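Local coordinates for protein TSR3 (Vulcanisaeta distributa, PDB 5APG) that transfers the 3-amino-3-carboxypropyl group of S-adenosylmethionine to a methylated pseudouridine of the small-subunit ribosomal RNA, at the EEM site. Residues are numbered along the deposited sequence; one frame, centred on the assembly and turned at random.

The EEM site. Residues 17-19, 45-47, 68-73, 76, 80, 92-93, 108, 110-112, 115. With EEM ([(3S)-3-amino-4-hydroxy-4-oxo-butyl]-[[(2S,3S,4R,5R)-5-(6-aminopurin-9-yl)-3,4-dihydroxy-oxolan-2-yl]methyl]-methyl-selanium), chain B.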
ATOM      1  N   LYS A  17      -9.236  -9.576 -12.314  1.00 55.94           N
ATOM      2  CA  LYS A  17      -8.005 -10.046 -11.684  1.00 53.72           C
ATOM      3  C   LYS A  17      -7.369  -8.949 -10.838  1.00 46.05           C
ATOM      4  O   LYS A  17      -6.305  -9.138 -10.248  1.00 46.07           O
ATOM      5  CB  LYS A  17      -7.021 -10.543 -12.743  1.00 59.12           C
ATOM      6  CG  LYS A  17      -7.507 -11.764 -13.507  1.00 65.19           C
ATOM      7  CD  LYS A  17      -6.464 -12.263 -14.493  1.00 71.93           C
ATOM      8  CE  LYS A  17      -6.863 -13.610 -15.075  1.00 75.18           C
ATOM      9  NZ  LYS A  17      -5.913 -14.073 -16.124  1.00 72.71           N
ATOM     10  N   ASN A  18      -8.034  -7.803 -10.782  1.00 42.58           N
ATOM     11  CA  ASN A  18      -7.558  -6.658 -10.020  1.00 36.09           C
ATOM     12  C   ASN A  18      -8.043  -6.721  -8.569  1.00 30.94           C
ATOM     13  O   ASN A  18      -9.214  -7.005  -8.318  1.00 30.25           O
ATOM     14  CB  ASN A  18      -8.022  -5.369 -10.697  1.00 39.77           C
ATOM     15  CG  ASN A  18      -7.693  -4.137  -9.896  1.00 33.99           C
ATOM     16  OD1 ASN A  18      -8.505  -3.669  -9.098  1.00 29.61           O
ATOM     17  ND2 ASN A  18      -6.503  -3.594 -10.109  1.00 33.64           N
ATOM     18  N   THR A  19      -7.152  -6.464  -7.611  1.00 25.81           N
ATOM     19  CA  THR A  19      -7.509  -6.659  -6.205  1.00 23.24           C
ATOM     20  C   THR A  19      -8.292  -5.474  -5.641  1.00 24.12           C
ATOM     21  O   THR A  19      -9.015  -5.621  -4.656  1.00 23.95           O
ATOM     22  CB  THR A  19      -6.268  -6.920  -5.311  1.00 20.47           C
ATOM     23  OG1 THR A  19      -5.452  -5.742  -5.218  1.00 18.48           O
ATOM     24  CG2 THR A  19      -5.437  -8.077  -5.865  1.00 21.17           C
ATOM     25  N   LEU A  45      -1.304   6.397   0.015  1.00 14.75           N
ATOM     26  CA  LEU A  45      -0.205   5.476  -0.199  1.00 14.84           C
ATOM     27  C   LEU A  45       0.470   5.873  -1.500  1.00 14.87           C
ATOM     28  O   LEU A  45      -0.193   6.196  -2.488  1.00 18.51           O
ATOM     29  CB  LEU A  45      -0.683   4.026  -0.234  1.00 15.05           C
ATOM     30  CG  LEU A  45      -1.294   3.500   1.071  1.00 19.26           C
ATOM     31  CD1 LEU A  45      -1.545   2.007   0.974  1.00 20.27           C
ATOM     32  CD2 LEU A  45      -0.410   3.818   2.268  1.00 18.44           C
ATOM     33  N   ASP A  46       1.794   5.880  -1.484  1.00 14.56           N
ATOM     34  CA  ASP A  46       2.566   6.325  -2.630  1.00 15.42           C
ATOM     35  C   ASP A  46       3.922   5.648  -2.566  1.00 15.09           C
ATOM     36  O   ASP A  46       4.760   6.024  -1.748  1.00 15.18           O
ATOM     37  CB  ASP A  46       2.705   7.853  -2.628  1.00 18.08           C
ATOM     38  CG  ASP A  46       3.413   8.390  -3.864  1.00 18.95           C
ATOM     39  OD1 ASP A  46       4.142   7.634  -4.547  1.00 18.13           O
ATOM     40  OD2 ASP A  46       3.245   9.593  -4.146  1.00 20.94           O
ATOM     41  N   PRO A  47       4.141   4.645  -3.427  1.00 15.63           N
ATOM     42  CA  PRO A  47       5.402   3.897  -3.415  1.00 14.34           C
ATOM     43  C   PRO A  47       6.598   4.703  -3.922  1.00 15.47           C
ATOM     44  O   PRO A  47       7.723   4.230  -3.778  1.00 17.15           O
ATOM     45  CB  PRO A  47       5.105   2.713  -4.342  1.00 15.68           C
ATOM     46  CG  PRO A  47       4.117   3.261  -5.320  1.00 16.87           C
ATOM     47  CD  PRO A  47       3.242   4.196  -4.506  1.00 16.37           C
ATOM     48  N   LEU A  68      -5.776   5.745  -2.174  1.00 16.38           N
ATOM     49  CA  LEU A  68      -4.837   5.014  -3.017  1.00 16.84           C
ATOM     50  C   LEU A  68      -5.155   5.228  -4.487  1.00 18.61           C
ATOM     51  O   LEU A  68      -6.308   5.445  -4.863  1.00 20.28           O
ATOM     52  CB  LEU A  68      -4.856   3.507  -2.727  1.00 19.46           C
ATOM     53  CG  LEU A  68      -4.421   2.907  -1.391  1.00 21.75           C
ATOM     54  CD1 LEU A  68      -5.542   2.953  -0.359  1.00 22.33           C
ATOM     55  CD2 LEU A  68      -3.947   1.479  -1.618  1.00 22.65           C
ATOM     56  N   ILE A  69      -4.125   5.146  -5.317  1.00 16.42           N
ATOM     57  CA  ILE A  69      -4.315   5.068  -6.754  1.00 18.39           C
ATOM     58  C   ILE A  69      -4.025   3.640  -7.195  1.00 20.90           C
ATOM     59  O   ILE A  69      -2.947   3.107  -6.926  1.00 20.74           O
ATOM     60  CB  ILE A  69      -3.404   6.053  -7.513  1.00 17.23           C
ATOM     61  CG1 ILE A  69      -3.780   7.499  -7.174  1.00 22.38           C
ATOM     62  CG2 ILE A  69      -3.511   5.822  -9.016  1.00 21.80           C
ATOM     63  CD1 ILE A  69      -2.735   8.522  -7.609  1.00 25.87           C
ATOM     64  N   ASP A  70      -4.996   3.009  -7.846  1.00 19.81           N
ATOM     65  CA  ASP A  70      -4.790   1.676  -8.393  1.00 22.03           C
ATOM     66  C   ASP A  70      -4.480   1.769  -9.883  1.00 24.78           C
ATOM     67  O   ASP A  70      -5.284   2.271 -10.667  1.00 25.44           O
ATOM     68  CB  ASP A  70      -6.017   0.788  -8.158  1.00 21.58           C
ATOM     69  CG  ASP A  70      -5.866  -0.594  -8.771  1.00 26.44           C
ATOM     70  OD1 ASP A  70      -5.266  -1.474  -8.121  1.00 23.38           O
ATOM     71  OD2 ASP A  70      -6.348  -0.806  -9.899  1.00 29.88           O
ATOM     72  N   CYS A  71      -3.303   1.291 -10.266  1.00 22.47           N
ATOM     73  CA  CYS A  71      -2.867   1.322 -11.658  1.00 25.57           C
ATOM     74  C   CYS A  71      -1.903   0.171 -11.876  1.00 26.60           C
ATOM     75  O   CYS A  71      -1.627  -0.570 -10.950  1.00 27.53           O
ATOM     76  CB  CYS A  71      -2.210   2.660 -11.990  1.00 25.14           C
ATOM     77  SG  CYS A  71      -0.723   3.015 -11.011  1.00 26.21           S
ATOM     78  N   SER A  72      -1.389   0.003 -13.086  1.00 27.18           N
ATOM     79  CA  SER A  72      -0.374  -1.019 -13.303  1.00 27.41           C
ATOM     80  C   SER A  72       0.941  -0.556 -12.686  1.00 26.11           C
ATOM     81  O   SER A  72       1.189   0.645 -12.579  1.00 25.54           O
ATOM     82  CB  SER A  72      -0.192  -1.308 -14.793  1.00 31.08           C
ATOM     83  OG  SER A  72       0.448  -0.221 -15.435  1.00 29.68           O
ATOM     84  N   TRP A  73       1.785  -1.498 -12.276  1.00 23.62           N
ATOM     85  CA  TRP A  73       3.088  -1.129 -11.733  1.00 25.55           C
ATOM     86  C   TRP A  73       3.978  -0.505 -12.803  1.00 29.03           C
ATOM     87  O   TRP A  73       4.869   0.287 -12.495  1.00 27.38           O
ATOM     88  CB  TRP A  73       3.779  -2.340 -11.100  1.00 25.75           C
ATOM     89  CG  TRP A  73       3.403  -2.517  -9.655  1.00 23.35           C
ATOM     90  CD1 TRP A  73       2.578  -3.467  -9.130  1.00 22.72           C
ATOM     91  CD2 TRP A  73       3.822  -1.696  -8.556  1.00 21.13           C
ATOM     92  NE1 TRP A  73       2.467  -3.297  -7.769  1.00 19.58           N
ATOM     93  CE2 TRP A  73       3.217  -2.214  -7.392  1.00 18.16           C
ATOM     94  CE3 TRP A  73       4.654  -0.577  -8.443  1.00 24.03           C
ATOM     95  CZ2 TRP A  73       3.421  -1.657  -6.133  1.00 19.80           C
ATOM     96  CZ3 TRP A  73       4.853  -0.020  -7.188  1.00 23.10           C
ATOM     97  CH2 TRP A  73       4.239  -0.562  -6.049  1.00 19.96           C
ATOM     98  N   ALA A  76       3.014   3.047 -12.521  1.00 26.77           N
ATOM     99  CA  ALA A  76       2.887   3.570 -11.159  1.00 22.09           C
ATOM    100  C   ALA A  76       3.772   4.783 -10.874  1.00 23.32           C
ATOM    101  O   ALA A  76       3.321   5.752 -10.264  1.00 22.82           O
ATOM    102  CB  ALA A  76       3.180   2.470 -10.150  1.00 20.71           C
ATOM    103  N   HIS A  80       2.070   8.522 -10.048  1.00 22.50           N
ATOM    104  CA  HIS A  80       2.221   9.120  -8.726  1.00 22.67           C
ATOM    105  C   HIS A  80       3.076  10.385  -8.753  1.00 28.17           C
ATOM    106  O   HIS A  80       2.807  11.331  -8.018  1.00 28.45           O
ATOM    107  CB  HIS A  80       2.817   8.115  -7.741  1.00 21.10           C
ATOM    108  CG  HIS A  80       1.854   7.054  -7.306  1.00 19.14           C
ATOM    109  ND1 HIS A  80       1.648   5.894  -8.021  1.00 21.84           N
ATOM    110  CD2 HIS A  80       1.029   6.987  -6.231  1.00 18.43           C
ATOM    111  CE1 HIS A  80       0.740   5.156  -7.405  1.00 20.51           C
ATOM    112  NE2 HIS A  80       0.353   5.795  -6.316  1.00 18.86           N
ATOM    113  N   ARG A  92       5.002   6.082   1.737  1.00 14.25           N
ATOM    114  CA  ARG A  92       5.253   4.742   1.222  1.00 13.32           C
ATOM    115  C   ARG A  92       5.001   3.765   2.354  1.00 13.03           C
ATOM    116  O   ARG A  92       4.939   4.157   3.520  1.00 14.87           O
ATOM    117  CB  ARG A  92       6.685   4.583   0.689  1.00 14.06           C
ATOM    118  CG  ARG A  92       7.789   4.685   1.753  1.00 15.74           C
ATOM    119  CD  ARG A  92       9.129   4.220   1.173  1.00 15.77           C
ATOM    120  NE  ARG A  92      10.254   4.335   2.102  1.00 14.11           N
ATOM    121  CZ  ARG A  92      10.606   3.402   2.983  1.00 18.10           C
ATOM    122  NH1 ARG A  92       9.903   2.281   3.087  1.00 15.72           N
ATOM    123  NH2 ARG A  92      11.654   3.596   3.774  1.00 17.16           N
ATOM    124  N   LEU A  93       4.836   2.494   2.018  1.00 13.33           N
ATOM    125  CA  LEU A  93       4.788   1.481   3.052  1.00 13.77           C
ATOM    126  C   LEU A  93       6.209   1.116   3.438  1.00 15.11           C
ATOM    127  O   LEU A  93       7.104   1.144   2.600  1.00 16.29           O
ATOM    128  CB  LEU A  93       4.027   0.240   2.585  1.00 14.25           C
ATOM    129  CG  LEU A  93       2.515   0.417   2.456  1.00 14.68           C
ATOM    130  CD1 LEU A  93       1.941  -0.777   1.732  1.00 16.99           C
ATOM    131  CD2 LEU A  93       1.874   0.584   3.832  1.00 16.81           C
ATOM    132  N   TYR A 108       8.650  -5.168  -1.378  1.00 18.30           N
ATOM    133  CA  TYR A 108       8.140  -3.820  -1.658  1.00 16.38           C
ATOM    134  C   TYR A 108       6.986  -3.734  -2.650  1.00 16.68           C
ATOM    135  O   TYR A 108       6.065  -2.940  -2.458  1.00 19.44           O
ATOM    136  CB  TYR A 108       9.274  -2.914  -2.149  1.00 16.12           C
ATOM    137  CG  TYR A 108       8.954  -1.438  -2.035  1.00 13.82           C
ATOM    138  CD1 TYR A 108       8.718  -0.857  -0.796  1.00 14.03           C
ATOM    139  CD2 TYR A 108       8.885  -0.629  -3.163  1.00 16.24           C
ATOM    140  CE1 TYR A 108       8.428   0.488  -0.678  1.00 15.69           C
ATOM    141  CE2 TYR A 108       8.593   0.724  -3.055  1.00 17.23           C
ATOM    142  CZ  TYR A 108       8.360   1.272  -1.808  1.00 16.97           C
ATOM    143  OH  TYR A 108       8.072   2.611  -1.683  1.00 17.53           O
ATOM    144  N   LEU A 110       3.826  -4.546  -3.764  1.00 15.87           N
ATOM    145  CA  LEU A 110       2.643  -5.226  -3.246  1.00 14.60           C
ATOM    146  C   LEU A 110       1.417  -5.025  -4.127  1.00 16.98           C
ATOM    147  O   LEU A 110       1.330  -4.049  -4.869  1.00 15.35           O
ATOM    148  CB  LEU A 110       2.327  -4.735  -1.828  1.00 15.11           C
ATOM    149  CG  LEU A 110       3.492  -4.735  -0.831  1.00 17.02           C
ATOM    150  CD1 LEU A 110       3.024  -4.249   0.539  1.00 17.91           C
ATOM    151  CD2 LEU A 110       4.120  -6.123  -0.728  1.00 16.26           C
ATOM    152  N   SER A 111       0.467  -5.951  -4.031  1.00 15.66           N
ATOM    153  CA  SER A 111      -0.842  -5.746  -4.637  1.00 15.43           C
ATOM    154  C   SER A 111      -1.567  -4.648  -3.872  1.00 15.54           C
ATOM    155  O   SER A 111      -1.199  -4.320  -2.742  1.00 15.38           O
ATOM    156  CB  SER A 111      -1.667  -7.035  -4.629  1.00 16.87           C
ATOM    157  OG  SER A 111      -2.053  -7.398  -3.308  1.00 17.06           O
ATOM    158  N   THR A 112      -2.588  -4.069  -4.491  1.00 15.19           N
ATOM    159  CA  THR A 112      -3.348  -3.012  -3.843  1.00 15.27           C
ATOM    160  C   THR A 112      -3.958  -3.518  -2.531  1.00 15.99           C
ATOM    161  O   THR A 112      -3.932  -2.818  -1.519  1.00 16.53           O
ATOM    162  CB  THR A 112      -4.445  -2.467  -4.776  1.00 17.06           C
ATOM    163  OG1 THR A 112      -3.829  -1.869  -5.924  1.00 18.42           O
ATOM    164  CG2 THR A 112      -5.295  -1.413  -4.061  1.00 18.83           C
ATOM    165  N   ALA A 115      -1.356  -3.835   0.171  1.00 15.00           N
ATOM    166  CA  ALA A 115      -0.960  -2.512   0.625  1.00 15.61           C
ATOM    167  C   ALA A 115      -1.976  -1.924   1.591  1.00 13.85           C
ATOM    168  O   ALA A 115      -1.605  -1.334   2.606  1.00 14.86           O
ATOM    169  CB  ALA A 115      -0.773  -1.598  -0.541  1.00 15.49           C
TER
HETATM  170  C2  EEM B1185       3.038   2.272  -0.948  1.00 15.09           C
HETATM  171  N3  EEM B1185       1.987   1.891  -1.608  1.00 16.21           N
HETATM  172  C4  EEM B1185       1.963   0.704  -2.187  1.00 15.36           C
HETATM  173  C1' EEM B1185      -0.328   0.489  -3.219  1.00 16.83           C
HETATM  174  C2' EEM B1185      -0.173   1.699  -4.174  1.00 17.05           C
HETATM  175  C3' EEM B1185      -0.223   1.091  -5.423  1.00 19.84           C
HETATM  176  C4' EEM B1185      -1.062   0.042  -5.393  1.00 16.83           C
HETATM  177  C5' EEM B1185      -0.618  -1.137  -6.176  1.00 18.24           C
HETATM  178  O   EEM B1185      -3.609  -5.315  -6.852  1.00 22.30           O
HETATM  179  C   EEM B1185      -3.550  -5.371  -8.049  1.00 25.67           C
HETATM  180  OXT EEM B1185      -4.480  -5.825  -8.694  1.00 30.37           O
HETATM  181  CA  EEM B1185      -2.341  -4.835  -8.783  1.00 27.31           C
HETATM  182  N   EEM B1185      -2.453  -5.211 -10.164  1.00 29.95           N
HETATM  183  CB  EEM B1185      -2.364  -3.325  -8.592  1.00 25.03           C
HETATM  184  CG  EEM B1185      -1.068  -2.626  -8.946  1.00 27.59           C
HETATM  185 SE   EEM B1185      -0.967  -0.850  -8.075  0.89 24.04          SE
HETATM  186  CE  EEM B1185       0.567   0.134  -8.730  1.00 20.49           C
HETATM  187  O4' EEM B1185      -0.916  -0.431  -3.866  1.00 17.41           O
HETATM  188  O3' EEM B1185      -0.446   2.066  -6.515  1.00 20.11           O
HETATM  189  O2' EEM B1185      -1.394   2.415  -3.958  1.00 18.93           O
HETATM  190  N9  EEM B1185       1.059   0.037  -2.920  1.00 15.12           N
HETATM  191  C8  EEM B1185       1.613  -1.119  -3.227  1.00 16.66           C
HETATM  192  N7  EEM B1185       2.829  -1.217  -2.739  1.00 15.66           N
HETATM  193  C5  EEM B1185       3.090  -0.084  -2.064  1.00 14.80           C
HETATM  194  N1  EEM B1185       4.137   1.562  -0.802  1.00 15.26           N
HETATM  195  C6  EEM B1185       4.222   0.382  -1.340  1.00 15.65           C
HETATM  196  N6  EEM B1185       5.390  -0.397  -1.216  1.00 13.90           N
HETATM  197  O   HOH W   1      -1.431   5.019  -4.442  1.00 19.20           O
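EEM, the selenium analogue of S-adenosylmethionine, lies in the donor-substrate pocket of this SPOUT-fold enzyme. Of the ligand's 596 Å² surface, 552 Å² is buried. The adenine sits in a flat slot. Pro47 CB covers one face of the six-membered ring. On the opposite face, Leu93 CD1 lies over the six-membered ring and Ala115 CB over the five-membered ring. Backbone closes the far edge: Leu93 N donates to N1, and the amino group N6 donates to a lone pair of Tyr108 O at 2.9 Å. N6 also stands over the Tyr108 ring face, towards the rim; Tyr108 OH donates to Pro47 O. Trp73 continues the Pro47 side as a lid. The methyl CE lies over its indole face, with Ala76 CB and Cys71 SG nearby. The edge of Trp73, at CZ2, points onto the face of EEM's imidazole ring, planes 86° apart. In the ring plane, Trp73 NE1 donates to Leu110 O, which fixes the indole's rotation. An alanine here would probably lose the packing on CE and the cover over the imidazole face. Asp70 OD1 faces CB of the transferred chain and accepts from Asn18 ND2 and Thr112 OG1; its charge may favour the nearby selenonium. The carboxylate end appears more open. Thr19 OG1 and Thr112 N both donate to carboxylate O, and Thr19 N to OXT. Leu68 CD2 and Ile69 floor the ribose. A water joins O2' to Leu45 O, Ile69 N and His80 NE2. O3' donates to Ile69 O at 2.7 Å, nearly along the C=O axis (175°).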